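Local structure of exopolygalacturonate lyase (Vibrio vulnificus, 5A29) at residues E174-W188 / H196-R210. The protein probably cleaves polygalacturonate, the backbone of pectin, by beta-elimination as a family 2 polysaccharide lyase, and binds a manganese ion. Residues are numbered along the deposited sequence; the frame is centred on the assembly and turned at random. Where two conformers were deposited one is given.
With MN (manganese (II) ion), chain C; EDO (1,2-ethanediol), chain K; EDO (1,2-ethanediol), chain G; EDO (1,2-ethanediol), chain N.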
loop_
_atom_site.group_PDB
_atom_site.type_symbol
_atom_site.label_atom_id
_atom_site.label_comp_id
_atom_site.label_asym_id
_atom_site.label_seq_id
_atom_site.Cartn_x
_atom_site.Cartn_y
_atom_site.Cartn_z
ATOM N N GLU A 174 20.739 2.666 -3.518
ATOM C CA GLU A 174 20.842 3.244 -4.899
ATOM C C GLU A 174 20.759 2.180 -5.987
ATOM O O GLU A 174 19.963 2.305 -6.936
ATOM C CB GLU A 174 22.140 4.032 -5.096
ATOM C CG GLU A 174 22.299 4.637 -6.493
ATOM C CD GLU A 174 23.702 5.135 -6.760
ATOM O OE1 GLU A 174 24.377 5.448 -5.768
ATOM O OE2 GLU A 174 24.130 5.194 -7.936
ATOM N N ARG A 175 21.586 1.124 -5.907
ATOM C CA ARG A 175 21.505 0.069 -6.914
ATOM C C ARG A 175 20.129 -0.608 -6.987
ATOM O O ARG A 175 19.638 -0.966 -8.075
ATOM C CB ARG A 175 22.579 -1.018 -6.755
ATOM C CG ARG A 175 24.016 -0.490 -6.958
ATOM C CD ARG A 175 25.037 -1.568 -6.581
ATOM N NE ARG A 175 24.645 -2.936 -7.007
ATOM C CZ ARG A 175 24.851 -3.468 -8.207
ATOM N NH1 ARG A 175 25.465 -2.767 -9.160
ATOM N NH2 ARG A 175 24.464 -4.714 -8.446
ATOM N N TYR A 176 19.512 -0.821 -5.834
ATOM C CA TYR A 176 18.176 -1.412 -5.830
ATOM C C TYR A 176 17.155 -0.573 -6.651
ATOM O O TYR A 176 16.462 -1.138 -7.491
ATOM C CB TYR A 176 17.636 -1.640 -4.386
ATOM C CG TYR A 176 16.224 -2.147 -4.478
ATOM C CD1 TYR A 176 15.985 -3.437 -4.892
ATOM C CD2 TYR A 176 15.147 -1.289 -4.251
ATOM C CE1 TYR A 176 14.716 -3.902 -5.076
ATOM C CE2 TYR A 176 13.838 -1.726 -4.450
ATOM C CZ TYR A 176 13.646 -3.016 -4.869
ATOM O OH TYR A 176 12.393 -3.493 -5.016
ATOM N N ILE A 177 17.023 0.711 -6.338
ATOM C CA ILE A 177 16.063 1.571 -7.039
ATOM C C ILE A 177 16.325 1.574 -8.567
ATOM O O ILE A 177 15.393 1.493 -9.381
ATOM C CB ILE A 177 16.100 2.996 -6.450
ATOM C CG1 ILE A 177 15.543 2.959 -5.005
ATOM C CG2 ILE A 177 15.344 4.026 -7.296
ATOM C CD1 ILE A 177 15.802 4.275 -4.267
ATOM N N LYS A 178 17.606 1.683 -8.956
ATOM C CA LYS A 178 17.981 1.636 -10.404
ATOM C C LYS A 178 17.670 0.278 -11.018
ATOM O O LYS A 178 17.145 0.206 -12.121
ATOM C CB LYS A 178 19.488 2.009 -10.549
ATOM C CG LYS A 178 19.737 3.487 -10.253
ATOM C CD LYS A 178 21.263 3.786 -10.442
ATOM C CE LYS A 178 21.533 5.265 -10.233
ATOM N NZ LYS A 178 22.986 5.572 -10.385
ATOM N N ALA A 179 17.852 -0.798 -10.254
ATOM C CA ALA A 179 17.570 -2.148 -10.739
ATOM C C ALA A 179 16.079 -2.374 -10.824
ATOM O O ALA A 179 15.602 -3.059 -11.727
ATOM C CB ALA A 179 18.201 -3.219 -9.834
ATOM N N PHE A 180 15.325 -1.765 -9.901
ATOM C CA PHE A 180 13.835 -1.972 -9.875
ATOM C C PHE A 180 13.284 -1.358 -11.207
ATOM O O PHE A 180 12.522 -1.969 -11.942
ATOM C CB PHE A 180 13.344 -1.190 -8.606
ATOM C CG PHE A 180 11.835 -1.179 -8.401
ATOM C CD1 PHE A 180 11.030 -2.202 -8.868
ATOM C CD2 PHE A 180 11.265 -0.163 -7.664
ATOM C CE1 PHE A 180 9.632 -2.229 -8.611
ATOM C CE2 PHE A 180 9.876 -0.134 -7.406
ATOM C CZ PHE A 180 9.047 -1.154 -7.922
ATOM N N TRP A 181 13.627 -0.113 -11.470
ATOM C CA TRP A 181 13.190 0.538 -12.732
ATOM C C TRP A 181 13.678 -0.275 -13.964
ATOM O O TRP A 181 12.906 -0.575 -14.863
ATOM C CB TRP A 181 13.659 1.989 -12.782
ATOM C CG TRP A 181 12.703 2.956 -12.135
ATOM C CD1 TRP A 181 12.471 3.126 -10.752
ATOM C CD2 TRP A 181 11.843 3.883 -12.807
ATOM N NE1 TRP A 181 11.510 4.114 -10.565
ATOM C CE2 TRP A 181 11.130 4.607 -11.798
ATOM C CE3 TRP A 181 11.631 4.218 -14.180
ATOM C CZ2 TRP A 181 10.233 5.614 -12.112
ATOM C CZ3 TRP A 181 10.725 5.209 -14.495
ATOM C CH2 TRP A 181 10.043 5.921 -13.468
ATOM N N GLN A 182 14.951 -0.653 -13.968
ATOM C CA GLN A 182 15.535 -1.381 -15.130
ATOM C C GLN A 182 14.817 -2.711 -15.370
ATOM O O GLN A 182 14.510 -3.076 -16.490
ATOM C CB GLN A 182 17.071 -1.541 -14.879
ATOM C CG GLN A 182 17.778 -2.518 -15.839
ATOM C CD GLN A 182 18.037 -1.876 -17.216
ATOM O OE1 GLN A 182 17.564 -0.791 -17.484
ATOM N NE2 GLN A 182 18.755 -2.570 -18.088
ATOM N N ALA A 183 14.427 -3.424 -14.319
ATOM C CA ALA A 183 13.812 -4.706 -14.486
ATOM C C ALA A 183 12.339 -4.616 -14.778
ATOM O O ALA A 183 11.792 -5.553 -15.272
ATOM C CB ALA A 183 14.021 -5.578 -13.225
ATOM N N HIS A 184 11.674 -3.543 -14.389
ATOM C CA HIS A 184 10.204 -3.540 -14.569
ATOM C C HIS A 184 9.723 -2.666 -15.719
ATOM O O HIS A 184 8.640 -2.906 -16.231
ATOM C CB HIS A 184 9.530 -3.136 -13.235
ATOM C CG HIS A 184 9.669 -4.201 -12.197
ATOM N ND1 HIS A 184 8.654 -5.102 -11.934
ATOM C CD2 HIS A 184 10.701 -4.520 -11.367
ATOM C CE1 HIS A 184 9.073 -5.955 -11.002
ATOM N NE2 HIS A 184 10.302 -5.622 -10.637
ATOM N N VAL A 185 10.527 -1.699 -16.158
ATOM C CA VAL A 185 10.045 -0.830 -17.279
ATOM C C VAL A 185 10.314 -1.616 -18.601
ATOM O O VAL A 185 11.460 -1.945 -18.930
ATOM C CB VAL A 185 10.706 0.559 -17.303
ATOM C CG1 VAL A 185 10.334 1.290 -18.607
ATOM C CG2 VAL A 185 10.229 1.406 -16.111
ATOM N N GLU A 186 9.259 -2.016 -19.290
ATOM C CA GLU A 186 9.436 -2.820 -20.469
ATOM C C GLU A 186 9.707 -1.912 -21.677
ATOM O O GLU A 186 10.283 -2.370 -22.653
ATOM C CB GLU A 186 8.179 -3.594 -20.784
ATOM C CG GLU A 186 7.917 -4.689 -19.761
ATOM C CD GLU A 186 6.800 -5.624 -20.152
ATOM O OE1 GLU A 186 6.150 -5.393 -21.188
ATOM O OE2 GLU A 186 6.582 -6.603 -19.409
ATOM N N ASP A 187 9.224 -0.680 -21.646
ATOM C CA ASP A 187 9.225 0.142 -22.875
ATOM C C ASP A 187 9.369 1.547 -22.400
ATOM O O ASP A 187 8.517 2.038 -21.703
ATOM C CB ASP A 187 7.852 -0.038 -23.553
ATOM C CG ASP A 187 7.702 0.712 -24.883
ATOM O OD1 ASP A 187 8.183 1.852 -25.067
ATOM O OD2 ASP A 187 6.937 0.197 -25.726
ATOM N N TRP A 188 10.468 2.195 -22.766
ATOM C CA TRP A 188 10.702 3.575 -22.314
ATOM C C TRP A 188 9.942 4.686 -23.016
ATOM O O TRP A 188 10.191 5.870 -22.755
ATOM C CB TRP A 188 12.208 3.856 -22.345
ATOM C CG TRP A 188 12.878 2.975 -21.354
ATOM C CD1 TRP A 188 13.395 1.719 -21.548
ATOM C CD2 TRP A 188 13.063 3.285 -19.973
ATOM N NE1 TRP A 188 13.887 1.218 -20.333
ATOM C CE2 TRP A 188 13.710 2.173 -19.368
ATOM C CE3 TRP A 188 12.765 4.407 -19.194
ATOM C CZ2 TRP A 188 14.078 2.152 -18.011
ATOM C CZ3 TRP A 188 13.086 4.379 -17.832
ATOM C CH2 TRP A 188 13.749 3.231 -17.251
ATOM N N HIS A 196 6.635 -8.892 -13.166
ATOM C CA HIS A 196 7.522 -9.978 -12.768
ATOM C C HIS A 196 8.944 -9.692 -13.173
ATOM O O HIS A 196 9.338 -10.010 -14.292
ATOM C CB HIS A 196 7.038 -11.275 -13.388
ATOM C CG HIS A 196 5.772 -11.771 -12.798
ATOM N ND1 HIS A 196 4.964 -12.695 -13.420
ATOM C CD2 HIS A 196 5.142 -11.428 -11.641
ATOM C CE1 HIS A 196 3.909 -12.942 -12.643
ATOM N NE2 HIS A 196 4.012 -12.196 -11.555
ATOM N N GLY A 197 9.718 -9.052 -12.302
ATOM C CA GLY A 197 11.053 -8.573 -12.667
ATOM C C GLY A 197 12.084 -9.697 -12.657
ATOM O O GLY A 197 12.071 -10.612 -11.749
ATOM N N SER A 198 12.960 -9.703 -13.669
ATOM C CA SER A 198 13.867 -10.851 -13.789
ATOM C C SER A 198 15.126 -10.681 -12.938
ATOM O O SER A 198 15.779 -9.630 -13.007
ATOM C CB SER A 198 14.335 -11.053 -15.263
ATOM O OG SER A 198 15.279 -12.114 -15.215
ATOM N N TYR A 199 15.483 -11.707 -12.163
ATOM C CA TYR A 199 16.780 -11.687 -11.459
ATOM C C TYR A 199 18.001 -11.839 -12.450
ATOM O O TYR A 199 19.131 -11.679 -12.025
ATOM C CB TYR A 199 16.867 -12.712 -10.304
ATOM C CG TYR A 199 15.969 -12.347 -9.121
ATOM C CD1 TYR A 199 16.304 -11.275 -8.261
ATOM C CD2 TYR A 199 14.761 -12.998 -8.925
ATOM C CE1 TYR A 199 15.498 -10.936 -7.170
ATOM C CE2 TYR A 199 13.922 -12.645 -7.847
ATOM C CZ TYR A 199 14.286 -11.609 -7.002
ATOM O OH TYR A 199 13.444 -11.230 -5.979
ATOM N N SER A 200 17.733 -12.078 -13.734
ATOM C CA SER A 200 18.791 -12.132 -14.782
ATOM C C SER A 200 18.901 -10.853 -15.590
ATOM O O SER A 200 19.638 -10.828 -16.544
ATOM C CB SER A 200 18.460 -13.207 -15.805
ATOM O OG SER A 200 18.250 -14.434 -15.170
ATOM N N LYS A 201 18.109 -9.824 -15.298
ATOM C CA LYS A 201 18.155 -8.608 -16.099
ATOM C C LYS A 201 19.465 -7.941 -15.752
ATOM O O LYS A 201 19.805 -7.899 -14.576
ATOM C CB LYS A 201 16.953 -7.708 -15.746
ATOM C CG LYS A 201 16.951 -6.366 -16.431
ATOM C CD LYS A 201 16.186 -6.494 -17.751
ATOM C CE LYS A 201 16.373 -5.229 -18.598
ATOM N NZ LYS A 201 15.904 -5.569 -19.969
ATOM N N ASN A 202 20.225 -7.419 -16.729
ATOM C CA ASN A 202 21.457 -6.665 -16.371
ATOM C C ASN A 202 21.260 -5.299 -15.719
ATOM O O ASN A 202 20.449 -4.511 -16.148
ATOM C CB ASN A 202 22.375 -6.505 -17.600
ATOM C CG ASN A 202 22.808 -7.854 -18.140
ATOM O OD1 ASN A 202 23.815 -8.416 -17.713
ATOM N ND2 ASN A 202 21.981 -8.430 -18.984
ATOM N N TYR A 203 22.039 -5.043 -14.676
ATOM C CA TYR A 203 22.075 -3.780 -13.989
ATOM C C TYR A 203 22.519 -2.697 -14.943
ATOM O O TYR A 203 23.404 -2.932 -15.746
ATOM C CB TYR A 203 23.033 -3.844 -12.791
ATOM C CG TYR A 203 23.101 -2.527 -12.049
ATOM C CD1 TYR A 203 22.034 -2.113 -11.238
ATOM C CD2 TYR A 203 24.209 -1.676 -12.158
ATOM C CE1 TYR A 203 22.055 -0.881 -10.580
ATOM C CE2 TYR A 203 24.247 -0.442 -11.479
ATOM C CZ TYR A 203 23.158 -0.073 -10.670
ATOM O OH TYR A 203 23.135 1.157 -10.031
ATOM N N ASP A 204 21.972 -1.495 -14.803
ATOM C CA ASP A 204 22.440 -0.344 -15.564
ATOM C C ASP A 204 22.482 0.907 -14.706
ATOM O O ASP A 204 21.432 1.460 -14.324
ATOM C CB ASP A 204 21.554 -0.149 -16.808
ATOM C CG ASP A 204 21.951 1.072 -17.656
ATOM O OD1 ASP A 204 22.907 1.842 -17.327
ATOM O OD2 ASP A 204 21.199 1.313 -18.625
ATOM N N ASP A 205 23.699 1.331 -14.384
ATOM C CA ASP A 205 23.895 2.462 -13.513
ATOM C C ASP A 205 23.330 3.741 -14.116
ATOM O O ASP A 205 23.075 4.708 -13.399
ATOM C CB ASP A 205 25.381 2.640 -13.115
ATOM C CG ASP A 205 25.539 3.339 -11.799
ATOM O OD1 ASP A 205 24.971 2.872 -10.763
ATOM O OD2 ASP A 205 26.136 4.426 -11.800
ATOM N N LYS A 206 23.135 3.751 -15.431
ATOM C CA LYS A 206 22.722 5.004 -16.086
ATOM C C LYS A 206 21.276 4.958 -16.556
ATOM O O LYS A 206 20.864 5.807 -17.367
ATOM C CB LYS A 206 23.641 5.285 -17.281
ATOM C CG LYS A 206 25.105 5.316 -16.804
ATOM C CD LYS A 206 26.101 5.663 -17.913
ATOM C CE LYS A 206 26.349 7.151 -17.987
ATOM N NZ LYS A 206 25.324 7.821 -18.859
ATOM N N VAL A 207 20.510 3.996 -16.003
ATOM C CA VAL A 207 19.054 3.888 -16.255
ATOM C C VAL A 207 18.312 5.234 -16.285
ATOM O O VAL A 207 17.534 5.469 -17.220
ATOM C CB VAL A 207 18.377 2.815 -15.354
ATOM C CG1 VAL A 207 18.421 3.243 -13.857
ATOM C CG2 VAL A 207 16.966 2.453 -15.854
ATOM N N PHE A 208 18.515 6.147 -15.333
ATOM C CA PHE A 208 17.683 7.366 -15.287
ATOM C C PHE A 208 18.233 8.479 -16.216
ATOM O O PHE A 208 17.677 9.582 -16.301
ATOM C CB PHE A 208 17.552 7.888 -13.876
ATOM C CG PHE A 208 16.704 6.996 -12.995
ATOM C CD1 PHE A 208 15.327 6.876 -13.245
ATOM C CD2 PHE A 208 17.272 6.310 -11.907
ATOM C CE1 PHE A 208 14.517 6.098 -12.394
ATOM C CE2 PHE A 208 16.473 5.473 -11.085
ATOM C CZ PHE A 208 15.091 5.374 -11.355
ATOM N N HIS A 209 19.375 8.198 -16.840
ATOM C CA HIS A 209 19.954 9.163 -17.808
ATOM C C HIS A 209 19.232 9.165 -19.195
ATOM O O HIS A 209 19.405 10.117 -19.991
ATOM C CB HIS A 209 21.459 8.886 -18.026
ATOM C CG HIS A 209 22.295 8.967 -16.773
ATOM N ND1 HIS A 209 23.656 9.209 -16.805
ATOM C CD2 HIS A 209 21.982 8.781 -15.463
ATOM C CE1 HIS A 209 24.143 9.166 -15.576
ATOM N NE2 HIS A 209 23.149 8.907 -14.742
ATOM N N ARG A 210 18.445 8.138 -19.516
ATOM C CA ARG A 210 17.514 8.260 -20.689
ATOM C C ARG A 210 16.698 9.545 -20.692
ATOM O O ARG A 210 16.197 10.011 -19.644
ATOM C CB ARG A 210 16.582 7.056 -20.863
ATOM C CG ARG A 210 17.268 5.736 -20.613
ATOM C CD ARG A 210 16.247 4.612 -20.431
ATOM N NE ARG A 210 16.883 3.268 -20.475
ATOM C CZ ARG A 210 16.962 2.566 -21.610
ATOM N NH1 ARG A 210 16.486 3.084 -22.741
ATOM N NH2 ARG A 210 17.526 1.364 -21.645
HETATM MN MN MN C . 2.654 -12.318 -9.952
HETATM C C1 EDO K . 20.421 3.913 -20.575
HETATM O O1 EDO K . 21.605 3.122 -20.741
HETATM C C2 EDO K . 20.882 5.270 -20.098
HETATM O O2 EDO K . 21.706 5.791 -21.147
HETATM C C1 EDO G . 5.546 -9.637 -16.624
HETATM O O1 EDO G . 6.679 -8.904 -16.105
HETATM C C2 EDO G . 4.259 -9.432 -15.811
HETATM O O2 EDO G . 3.510 -8.240 -16.202
HETATM C C1 EDO N . 16.208 12.330 -17.824
HETATM O O1 EDO N . 17.577 12.021 -17.586
HETATM C C2 EDO N . 16.093 13.839 -18.002
HETATM O O2 EDO N . 16.579 14.428 -16.817
HETATM O O HOH W 1 19.697 -0.489 -13.401
HETATM O O HOH W 2 23.842 8.241 -12.046
HETATM O O HOH W 3 18.617 1.440 -18.913
HETATM O O HOH W 4 13.085 -8.035 -15.845
HETATM O O HOH W 5 1.193 -12.336 -8.226
#
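Gly197 lays its CA over one face of the His184 ring in a CH-pi contact; having no side chain, it lets the backbone lie directly on the imidazole, whose NE2 bonds to His153. Just before it, His196 turns away from helix 170-184, and its NE2 binds manganese together with His133 and Glu154. Lys201 then drapes its aliphatic chain past Ala183, whose small methyl lets the loop come close. Gln182, bent at chi2, hydrogen-bonds through NE2 to Asn202 O (3.2 Å), almost straight onto the carbonyl but bent at the N-H and tilted from the amide plane. Tyr203 offers its ring face to the Arg175 guanidinium, with CZ 4.2 Å from the centroid, a cation-pi contact whose planes are inclined by 40°. Asp204 OD2 and Gln182 OE1 accept from a water to which Arg210 NH2 donates. Lys178, extended beyond CG, passes the Tyr203 hydroxyl, itself a donor to Asp205 OD1; NZ donates to Asp205 O (3.1 Å), more weakly to OD1 in a salt bridge, and to Asn255 O. In the conformer given, Glu174 OE2 also bridges to this ammonium (2.7 Å), which probably eases repulsion between the carboxylates. Val207 wedges CG1 against Lys178 CB and CG2 against Trp188. Phe208 turns its edge to the Trp181 indole face, planes at 64°. Arg210, long and flat-ended, stacks its guanidinium on Trp188, planes 2° apart, while Val185 backs the other indole face. The loop thus folds back along the helix it follows; Phe208 and Trp181 pack against helices 234-250 and 259-272, and Tyr176, Ile177 and Phe180 on helix 162-168.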